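Local coordinates for protein probable M18 family aminopeptidase 1 (Thermotoga maritima, PDB 2GLF) that probably acts as a metal-dependent aminopeptidase of the M18 family, removing residues from the N-termini of peptides, and forms an assembly of twelve subunits, at residues S47-L52 with A260-N265; N103-D108 with N204-L209; A296-L301 with K307-V312. All blocks are in the same frame, centred on the assembly; numbering follows the deposited sequence.

None of the three contacts shares a helix or strand with another, and all lie away from the metal sites. Contacts 1 and 3 are neighbours, their centres about 21 Å apart: L52 of 47-52 packs on Q299, A296 and I300 of helix 292-303. Contact 2 stands apart, its centre about 44 Å from that of contact 1, on the six-stranded antiparallel sheet, whereas contacts 1 and 3 adjoin the mixed sheet. Contacts 2 and 3 are buried, and both have other subunits close by; contact 1 is partly buried, meets no other chain and has an exposed serine at its margin. Contacts 1 and 2 are essentially apolar, whereas contact 3 adds charged groups that reach into subunit interfaces.

Contact 1 of 3, residues S47-L52 with A260-N265; sequences SGFVPL and ALLSAN
F49 and L262 carry most of this contact, which is apolar and has no hydrogen bond between its segments. L262 CD2 comes within 3.7 Å of F49 CE1, meeting the ring at a slant. The next ring atom, F49 CZ, lies 4.2 Å from L261 CD2, again obliquely, so the tip of the phenyl rests against methyl groups of two consecutive helix residues. L262 reaches this place because its CG is anti to the carbonyl carbon (chi1 -59°), which swings both methyls towards 47-52 although CB itself does not point there. Both of them border a polar group too: S47 OG stands 3.6 Å from L262 CD1 and somewhat further from CD2. Against these methyls the hydroxyl only packs; its hydrogen bond is with the carbonyl O of I43, in helix 33-45. In this way the last full turn of helix 248-263 is joined to the loop that runs into edge strand 50-51 of the mixed sheet. L44 of helix 33-45 touches both F49 and L262, while L261 continues onto I270 and V272 of strand 270-275, and F49 onto Y65 of strand 64-67.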
loop_
_atom_site.group_PDB
_atom_site.type_symbol
_atom_site.label_atom_id
_atom_site.label_comp_id
_atom_site.label_asym_id
_atom_site.label_seq_id
_atom_site.Cartn_x
_atom_site.Cartn_y
_atom_site.Cartn_z
ATOM N N SER A 47 -9.278 -51.078 -42.485
ATOM C CA SER A 47 -10.414 -51.404 -41.620
ATOM C C SER A 47 -11.714 -51.555 -42.415
ATOM O O SER A 47 -12.669 -52.172 -41.943
ATOM C CB SER A 47 -10.605 -50.313 -40.560
ATOM O OG SER A 47 -9.453 -50.180 -39.750
ATOM N N GLY A 48 -11.755 -50.966 -43.604
ATOM C CA GLY A 48 -12.924 -51.080 -44.455
ATOM C C GLY A 48 -14.036 -50.059 -44.334
ATOM O O GLY A 48 -15.201 -50.391 -44.542
ATOM N N PHE A 49 -13.707 -48.820 -44.006
ATOM C CA PHE A 49 -14.741 -47.804 -43.899
ATOM C C PHE A 49 -14.847 -47.051 -45.217
ATOM O O PHE A 49 -13.895 -47.031 -46.007
ATOM C CB PHE A 49 -14.410 -46.800 -42.794
ATOM C CG PHE A 49 -14.765 -47.257 -41.406
ATOM C CD1 PHE A 49 -14.137 -48.355 -40.833
ATOM C CD2 PHE A 49 -15.688 -46.539 -40.645
ATOM C CE1 PHE A 49 -14.416 -48.724 -39.518
ATOM C CE2 PHE A 49 -15.975 -46.899 -39.332
ATOM C CZ PHE A 49 -15.338 -47.991 -38.766
ATOM N N VAL A 50 -16.000 -46.431 -45.449
ATOM C CA VAL A 50 -16.214 -45.636 -46.655
ATOM C C VAL A 50 -16.990 -44.371 -46.315
ATOM O O VAL A 50 -17.778 -44.344 -45.366
ATOM C CB VAL A 50 -16.991 -46.406 -47.741
ATOM C CG1 VAL A 50 -16.140 -47.538 -48.275
ATOM C CG2 VAL A 50 -18.304 -46.928 -47.179
ATOM N N PRO A 51 -16.776 -43.302 -47.095
ATOM C CA PRO A 51 -17.439 -42.009 -46.903
ATOM C C PRO A 51 -18.962 -42.121 -46.917
ATOM O O PRO A 51 -19.539 -42.577 -47.905
ATOM C CB PRO A 51 -16.940 -41.186 -48.090
ATOM C CG PRO A 51 -15.623 -41.798 -48.405
ATOM C CD PRO A 51 -15.895 -43.264 -48.272
ATOM N N LEU A 52 -19.613 -41.707 -45.832
ATOM C CA LEU A 52 -21.075 -41.736 -45.779
ATOM C C LEU A 52 -21.567 -41.107 -47.084
ATOM O O LEU A 52 -20.846 -40.323 -47.696
ATOM C CB LEU A 52 -21.576 -40.917 -44.584
ATOM C CG LEU A 52 -23.086 -40.865 -44.353
ATOM C CD1 LEU A 52 -23.588 -42.266 -44.105
ATOM C CD2 LEU A 52 -23.412 -39.974 -43.163
ATOM N N ALA A 260 -10.961 -48.546 -30.077
ATOM C CA ALA A 260 -12.097 -49.257 -29.506
ATOM C C ALA A 260 -13.140 -49.456 -30.600
ATOM O O ALA A 260 -13.639 -50.563 -30.804
ATOM C CB ALA A 260 -12.688 -48.462 -28.357
ATOM N N LEU A 261 -13.455 -48.378 -31.311
ATOM C CA LEU A 261 -14.434 -48.422 -32.392
ATOM C C LEU A 261 -14.111 -49.543 -33.353
ATOM O O LEU A 261 -14.987 -50.310 -33.742
ATOM C CB LEU A 261 -14.446 -47.101 -33.175
ATOM C CG LEU A 261 -15.364 -47.075 -34.406
ATOM C CD1 LEU A 261 -16.804 -47.149 -33.934
ATOM C CD2 LEU A 261 -15.156 -45.818 -35.230
ATOM N N LEU A 262 -12.838 -49.634 -33.726
ATOM C CA LEU A 262 -12.380 -50.639 -34.673
ATOM C C LEU A 262 -12.402 -52.093 -34.205
ATOM O O LEU A 262 -12.543 -52.999 -35.028
ATOM C CB LEU A 262 -10.965 -50.294 -35.147
ATOM C CG LEU A 262 -10.774 -48.941 -35.831
ATOM C CD1 LEU A 262 -9.378 -48.871 -36.415
ATOM C CD2 LEU A 262 -11.812 -48.754 -36.926
ATOM N N SER A 263 -12.275 -52.332 -32.902
ATOM C CA SER A 263 -12.240 -53.706 -32.422
ATOM C C SER A 263 -13.427 -54.123 -31.575
ATOM O O SER A 263 -13.434 -55.200 -30.984
ATOM C CB SER A 263 -10.951 -53.948 -31.640
ATOM O OG SER A 263 -10.948 -53.197 -30.444
ATOM N N ALA A 264 -14.442 -53.286 -31.519
ATOM C CA ALA A 264 -15.600 -53.632 -30.721
ATOM C C ALA A 264 -16.534 -54.599 -31.453
ATOM O O ALA A 264 -16.543 -54.673 -32.686
ATOM C CB ALA A 264 -16.354 -52.361 -30.336
ATOM N N ASN A 265 -17.298 -55.358 -30.672
ATOM C CA ASN A 265 -18.290 -56.287 -31.200
ATOM C C ASN A 265 -19.590 -55.643 -30.729
ATOM O O ASN A 265 -20.113 -55.969 -29.663
ATOM C CB ASN A 265 -18.106 -57.667 -30.584
ATOM C CG ASN A 265 -16.753 -58.256 -30.900
ATOM O OD1 ASN A 265 -16.400 -58.428 -32.066
ATOM N ND2 ASN A 265 -15.978 -58.559 -29.863
#

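Contact 2 of 3, residues N103-D108 with N204-L209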
loop_
_atom_site.group_PDB
_atom_site.type_symbol
_atom_site.label_atom_id
_atom_site.label_comp_id
_atom_site.label_asym_id
_atom_site.label_seq_id
_atom_site.Cartn_x
_atom_site.Cartn_y
_atom_site.Cartn_z
ATOM N N ASN A 103 -0.522 -11.700 -41.499
ATOM C CA ASN A 103 0.706 -11.161 -42.087
ATOM C C ASN A 103 1.766 -11.412 -41.025
ATOM O O ASN A 103 2.150 -10.497 -40.300
ATOM C CB ASN A 103 0.599 -9.660 -42.351
ATOM C CG ASN A 103 -0.532 -9.311 -43.288
ATOM O OD1 ASN A 103 -0.694 -9.925 -44.340
ATOM N ND2 ASN A 103 -1.318 -8.312 -42.915
ATOM N N PRO A 104 2.249 -12.664 -40.923
ATOM C CA PRO A 104 3.260 -13.081 -39.949
ATOM C C PRO A 104 4.688 -12.597 -40.172
ATOM O O PRO A 104 5.440 -12.441 -39.213
ATOM C CB PRO A 104 3.167 -14.600 -40.006
ATOM C CG PRO A 104 2.957 -14.834 -41.464
ATOM C CD PRO A 104 1.912 -13.786 -41.823
ATOM N N LEU A 105 5.069 -12.354 -41.419
ATOM C CA LEU A 105 6.436 -11.937 -41.682
ATOM C C LEU A 105 6.728 -10.446 -41.518
ATOM O O LEU A 105 6.169 -9.601 -42.229
ATOM C CB LEU A 105 6.857 -12.371 -43.083
ATOM C CG LEU A 105 8.213 -13.070 -43.230
ATOM C CD1 LEU A 105 8.649 -12.952 -44.688
ATOM C CD2 LEU A 105 9.262 -12.449 -42.314
ATOM N N ILE A 106 7.616 -10.144 -40.572
ATOM C CA ILE A 106 8.055 -8.778 -40.296
ATOM C C ILE A 106 9.561 -8.854 -40.087
ATOM O O ILE A 106 10.105 -9.945 -39.905
ATOM C CB ILE A 106 7.441 -8.216 -38.995
ATOM C CG1 ILE A 106 8.095 -8.878 -37.776
ATOM C CG2 ILE A 106 5.960 -8.482 -38.966
ATOM C CD1 ILE A 106 7.653 -8.296 -36.445
ATOM N N GLU A 107 10.231 -7.706 -40.123
ATOM C CA GLU A 107 11.667 -7.665 -39.876
ATOM C C GLU A 107 11.940 -6.645 -38.786
ATOM O O GLU A 107 11.353 -5.568 -38.784
ATOM C CB GLU A 107 12.458 -7.275 -41.124
ATOM C CG GLU A 107 13.966 -7.273 -40.843
ATOM C CD GLU A 107 14.828 -6.949 -42.050
ATOM O OE1 GLU A 107 14.655 -7.607 -43.098
ATOM O OE2 GLU A 107 15.693 -6.047 -41.939
ATOM N N ASP A 108 12.822 -6.986 -37.855
ATOM C CA ASP A 108 13.168 -6.076 -36.765
ATOM C C ASP A 108 14.609 -6.302 -36.335
ATOM O O ASP A 108 15.028 -7.436 -36.108
ATOM C CB ASP A 108 12.243 -6.289 -35.571
ATOM C CG ASP A 108 12.116 -5.046 -34.715
ATOM O OD1 ASP A 108 11.675 -5.160 -33.551
ATOM O OD2 ASP A 108 12.447 -3.950 -35.215
ATOM N N ASN A 204 14.960 -11.905 -47.998
ATOM C CA ASN A 204 15.675 -13.154 -48.195
ATOM C C ASN A 204 14.755 -14.320 -47.850
ATOM O O ASN A 204 14.633 -15.276 -48.618
ATOM C CB ASN A 204 16.921 -13.209 -47.323
ATOM C CG ASN A 204 17.816 -14.369 -47.686
ATOM O OD1 ASN A 204 18.346 -14.428 -48.794
ATOM N ND2 ASN A 204 17.979 -15.311 -46.764
ATOM N N VAL A 205 14.110 -14.241 -46.688
ATOM C CA VAL A 205 13.188 -15.285 -46.265
ATOM C C VAL A 205 12.101 -15.455 -47.328
ATOM O O VAL A 205 11.784 -16.577 -47.733
ATOM C CB VAL A 205 12.538 -14.926 -44.923
ATOM C CG1 VAL A 205 11.350 -15.841 -44.637
ATOM C CG2 VAL A 205 13.565 -15.043 -43.833
ATOM N N LEU A 206 11.541 -14.335 -47.782
ATOM C CA LEU A 206 10.493 -14.370 -48.799
ATOM C C LEU A 206 10.962 -15.047 -50.073
ATOM O O LEU A 206 10.186 -15.730 -50.738
ATOM C CB LEU A 206 10.017 -12.958 -49.127
ATOM C CG LEU A 206 8.971 -12.386 -48.177
ATOM C CD1 LEU A 206 8.635 -10.977 -48.602
ATOM C CD2 LEU A 206 7.725 -13.265 -48.184
ATOM N N LYS A 207 12.232 -14.845 -50.408
ATOM C CA LYS A 207 12.817 -15.443 -51.599
ATOM C C LYS A 207 12.944 -16.948 -51.400
ATOM O O LYS A 207 12.604 -17.735 -52.284
ATOM C CB LYS A 207 14.181 -14.819 -51.869
ATOM C CG LYS A 207 14.923 -15.406 -53.048
ATOM C CD LYS A 207 15.828 -14.357 -53.666
ATOM C CE LYS A 207 16.980 -14.992 -54.395
ATOM N NZ LYS A 207 17.830 -15.733 -53.432
ATOM N N ILE A 208 13.430 -17.350 -50.234
ATOM C CA ILE A 208 13.565 -18.761 -49.933
ATOM C C ILE A 208 12.176 -19.381 -50.053
ATOM O O ILE A 208 11.999 -20.406 -50.706
ATOM C CB ILE A 208 14.102 -18.971 -48.498
ATOM C CG1 ILE A 208 15.536 -18.457 -48.414
ATOM C CG2 ILE A 208 14.028 -20.443 -48.100
ATOM C CD1 ILE A 208 16.114 -18.508 -47.023
ATOM N N LEU A 209 11.194 -18.734 -49.432
ATOM C CA LEU A 209 9.814 -19.210 -49.446
ATOM C C LEU A 209 9.209 -19.342 -50.840
ATOM O O LEU A 209 8.443 -20.273 -51.112
ATOM C CB LEU A 209 8.938 -18.283 -48.611
ATOM C CG LEU A 209 9.016 -18.497 -47.104
ATOM C CD1 LEU A 209 8.303 -17.360 -46.392
ATOM C CD2 LEU A 209 8.397 -19.840 -46.756
#
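L105 alone brings 103-108 against the helix, through V205 and L206. The walk begins before it, at N103, where the chain turns a corner; this residue faces another subunit, its side-chain ND2 bonded to the carbonyl O of H342 there. P104 follows, packing on F114 of the adjacent strand 111-119 and not on the helix. L105 then sets its CB toward 204-209. Its CD1 is the atom that does the touching: it settles against L206, 3.5 Å from CG and 3.6 Å from CD2, and at the same time lies 4.0 Å from V205 CG1, a second and looser contact of the same methyl. The two leucine side chains run antiparallel, each passing the other's flank. L206 CB does not aim at the strand; its chi1 of -83° sets CG beside the backbone N, and this carries the branch round to L105. I106 next turns to strand 111-119, onto L113 and K115. E107 again points toward the helix but stops short of 204-209, its OE1 accepting a hydrogen bond from the backbone N of K202 in the preceding turn. A helix laid over one face of an antiparallel sheet is the pattern here, consistent with the second, non-catalytic domain by which M18 aminopeptidases associate into dimers.

Contact 3 of 3, residues A296-L301 with K307-V312; sequences ALRQIL and KDSEFV
The guanidinium of R298 and the carboxylate of E310 are the flat groups, turned 49° from each other. E310 OE1 approaches the guanidinium obliquely, and the salt bridge it makes with R298 NH1, 3.2 Å, is doubtful, because the position of OE1 is less sure. Each group has a stronger partner across a subunit boundary: R298 NH2 pairs with D314 of one neighbouring subunit, E310 OE2 with R291 of another. E310 also packs on E310 of both these subunits, so the arginines probably offset a gathering of negative charge. A bend at chi3 (-72°) turns the end of R298 after its methylenes have run past S309, whose OG lies 3.4 Å from R298 CD. With an alanine in place of R298, E310 would probably lose one of its positive mates, D314 of the neighbouring subunit would lose its arginine, and S309 would be left beside a gap. Apolar contact is made one turn further on, where L301 CD2 meets V312 CG1 at 4.1 Å, the side chains lying head to tail. L301 CD1 rests near the carbonyl O of S309. Thus the C-terminal half of helix 292-303 packs against S309 and the residues that lead into helix 310-318, with L313 and V316 extending the interface, while A296, L297 and I300 lean on F76 of strand 73-77.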
loop_
_atom_site.group_PDB
_atom_site.type_symbol
_atom_site.label_atom_id
_atom_site.label_comp_id
_atom_site.label_asym_id
_atom_site.label_seq_id
_atom_site.Cartn_x
_atom_site.Cartn_y
_atom_site.Cartn_z
ATOM N N ALA A 296 -24.952 -35.404 -39.613
ATOM C CA ALA A 296 -24.381 -36.727 -39.849
ATOM C C ALA A 296 -25.394 -37.805 -39.508
ATOM O O ALA A 296 -25.483 -38.820 -40.193
ATOM C CB ALA A 296 -23.125 -36.920 -39.006
ATOM N N LEU A 297 -26.155 -37.581 -38.443
ATOM C CA LEU A 297 -27.154 -38.548 -38.020
ATOM C C LEU A 297 -28.393 -38.522 -38.917
ATOM O O LEU A 297 -28.967 -39.566 -39.223
ATOM C CB LEU A 297 -27.535 -38.306 -36.552
ATOM C CG LEU A 297 -26.398 -38.524 -35.543
ATOM C CD1 LEU A 297 -26.977 -38.603 -34.145
ATOM C CD2 LEU A 297 -25.643 -39.809 -35.848
ATOM N N ARG A 298 -28.798 -37.331 -39.345
ATOM C CA ARG A 298 -29.957 -37.208 -40.220
ATOM C C ARG A 298 -29.696 -37.918 -41.550
ATOM O O ARG A 298 -30.576 -38.593 -42.086
ATOM C CB ARG A 298 -30.292 -35.733 -40.473
ATOM C CG ARG A 298 -31.166 -35.102 -39.404
ATOM C CD ARG A 298 -31.712 -33.761 -39.877
ATOM N NE ARG A 298 -30.678 -32.732 -39.931
ATOM C CZ ARG A 298 -30.275 -32.020 -38.881
ATOM N NH1 ARG A 298 -30.822 -32.216 -37.691
ATOM N NH2 ARG A 298 -29.314 -31.117 -39.019
ATOM N N GLN A 299 -28.485 -37.771 -42.080
ATOM C CA GLN A 299 -28.140 -38.413 -43.339
ATOM C C GLN A 299 -28.358 -39.915 -43.206
ATOM O O GLN A 299 -28.945 -40.549 -44.080
ATOM C CB GLN A 299 -26.683 -38.133 -43.698
ATOM C CG GLN A 299 -26.267 -38.686 -45.047
ATOM C CD GLN A 299 -27.121 -38.155 -46.186
ATOM O OE1 GLN A 299 -27.238 -36.943 -46.379
ATOM N NE2 GLN A 299 -27.721 -39.064 -46.949
ATOM N N ILE A 300 -27.887 -40.470 -42.097
ATOM C CA ILE A 300 -28.022 -41.893 -41.835
ATOM C C ILE A 300 -29.493 -42.269 -41.654
ATOM O O ILE A 300 -29.926 -43.337 -42.096
ATOM C CB ILE A 300 -27.210 -42.296 -40.573
ATOM C CG1 ILE A 300 -25.711 -42.154 -40.869
ATOM C CG2 ILE A 300 -27.561 -43.731 -40.137
ATOM C CD1 ILE A 300 -24.823 -42.432 -39.679
ATOM N N LEU A 301 -30.257 -41.389 -41.012
ATOM C CA LEU A 301 -31.676 -41.643 -40.790
ATOM C C LEU A 301 -32.464 -41.693 -42.100
ATOM O O LEU A 301 -33.299 -42.585 -42.294
ATOM C CB LEU A 301 -32.271 -40.577 -39.864
ATOM C CG LEU A 301 -31.950 -40.747 -38.376
ATOM C CD1 LEU A 301 -32.556 -39.596 -37.586
ATOM C CD2 LEU A 301 -32.501 -42.078 -37.882
ATOM N N LYS A 307 -38.776 -40.661 -42.096
ATOM C CA LYS A 307 -39.811 -39.870 -42.738
ATOM C C LYS A 307 -39.776 -38.400 -42.334
ATOM O O LYS A 307 -39.524 -37.535 -43.175
ATOM C CB LYS A 307 -41.186 -40.473 -42.455
ATOM C CG LYS A 307 -42.227 -40.135 -43.518
ATOM C CD LYS A 307 -41.653 -40.289 -44.929
ATOM C CE LYS A 307 -41.068 -41.676 -45.167
ATOM N NZ LYS A 307 -40.308 -41.757 -46.449
ATOM N N ASP A 308 -40.013 -38.120 -41.052
ATOM C CA ASP A 308 -40.014 -36.748 -40.546
ATOM C C ASP A 308 -38.607 -36.237 -40.249
ATOM O O ASP A 308 -38.333 -35.047 -40.385
ATOM C CB ASP A 308 -40.863 -36.653 -39.284
ATOM C CG ASP A 308 -41.179 -35.224 -38.905
ATOM O OD1 ASP A 308 -40.238 -34.430 -38.691
ATOM O OD2 ASP A 308 -42.377 -34.897 -38.819
ATOM N N SER A 309 -37.728 -37.137 -39.823
ATOM C CA SER A 309 -36.332 -36.798 -39.541
ATOM C C SER A 309 -36.081 -36.113 -38.201
ATOM O O SER A 309 -35.602 -36.743 -37.259
ATOM C CB SER A 309 -35.768 -35.934 -40.673
ATOM O OG SER A 309 -34.389 -35.690 -40.491
ATOM N N GLU A 310 -36.382 -34.823 -38.115
ATOM C CA GLU A 310 -36.179 -34.094 -36.872
ATOM C C GLU A 310 -36.957 -34.769 -35.742
ATOM O O GLU A 310 -36.538 -34.743 -34.589
ATOM C CB GLU A 310 -36.631 -32.642 -37.030
ATOM C CG GLU A 310 -36.035 -31.695 -36.004
ATOM C CD GLU A 310 -34.518 -31.789 -35.937
ATOM O OE1 GLU A 310 -33.877 -31.865 -37.006
ATOM O OE2 GLU A 310 -33.965 -31.780 -34.816
ATOM N N PHE A 311 -38.086 -35.386 -36.086
ATOM C CA PHE A 311 -38.924 -36.076 -35.108
ATOM C C PHE A 311 -38.363 -37.451 -34.756
ATOM O O PHE A 311 -38.503 -37.920 -33.623
ATOM C CB PHE A 311 -40.343 -36.234 -35.650
ATOM C CG PHE A 311 -41.209 -37.138 -34.817
ATOM C CD1 PHE A 311 -41.520 -36.810 -33.504
ATOM C CD2 PHE A 311 -41.708 -38.324 -35.347
ATOM C CE1 PHE A 311 -42.316 -37.650 -32.729
ATOM C CE2 PHE A 311 -42.502 -39.167 -34.582
ATOM C CZ PHE A 311 -42.807 -38.831 -33.272
ATOM N N VAL A 312 -37.749 -38.100 -35.740
ATOM C CA VAL A 312 -37.150 -39.413 -35.537
ATOM C C VAL A 312 -35.858 -39.247 -34.741
ATOM O O VAL A 312 -35.483 -40.113 -33.949
ATOM C CB VAL A 312 -36.821 -40.084 -36.874
ATOM C CG1 VAL A 312 -36.357 -41.510 -36.632
ATOM C CG2 VAL A 312 -38.041 -40.044 -37.787
#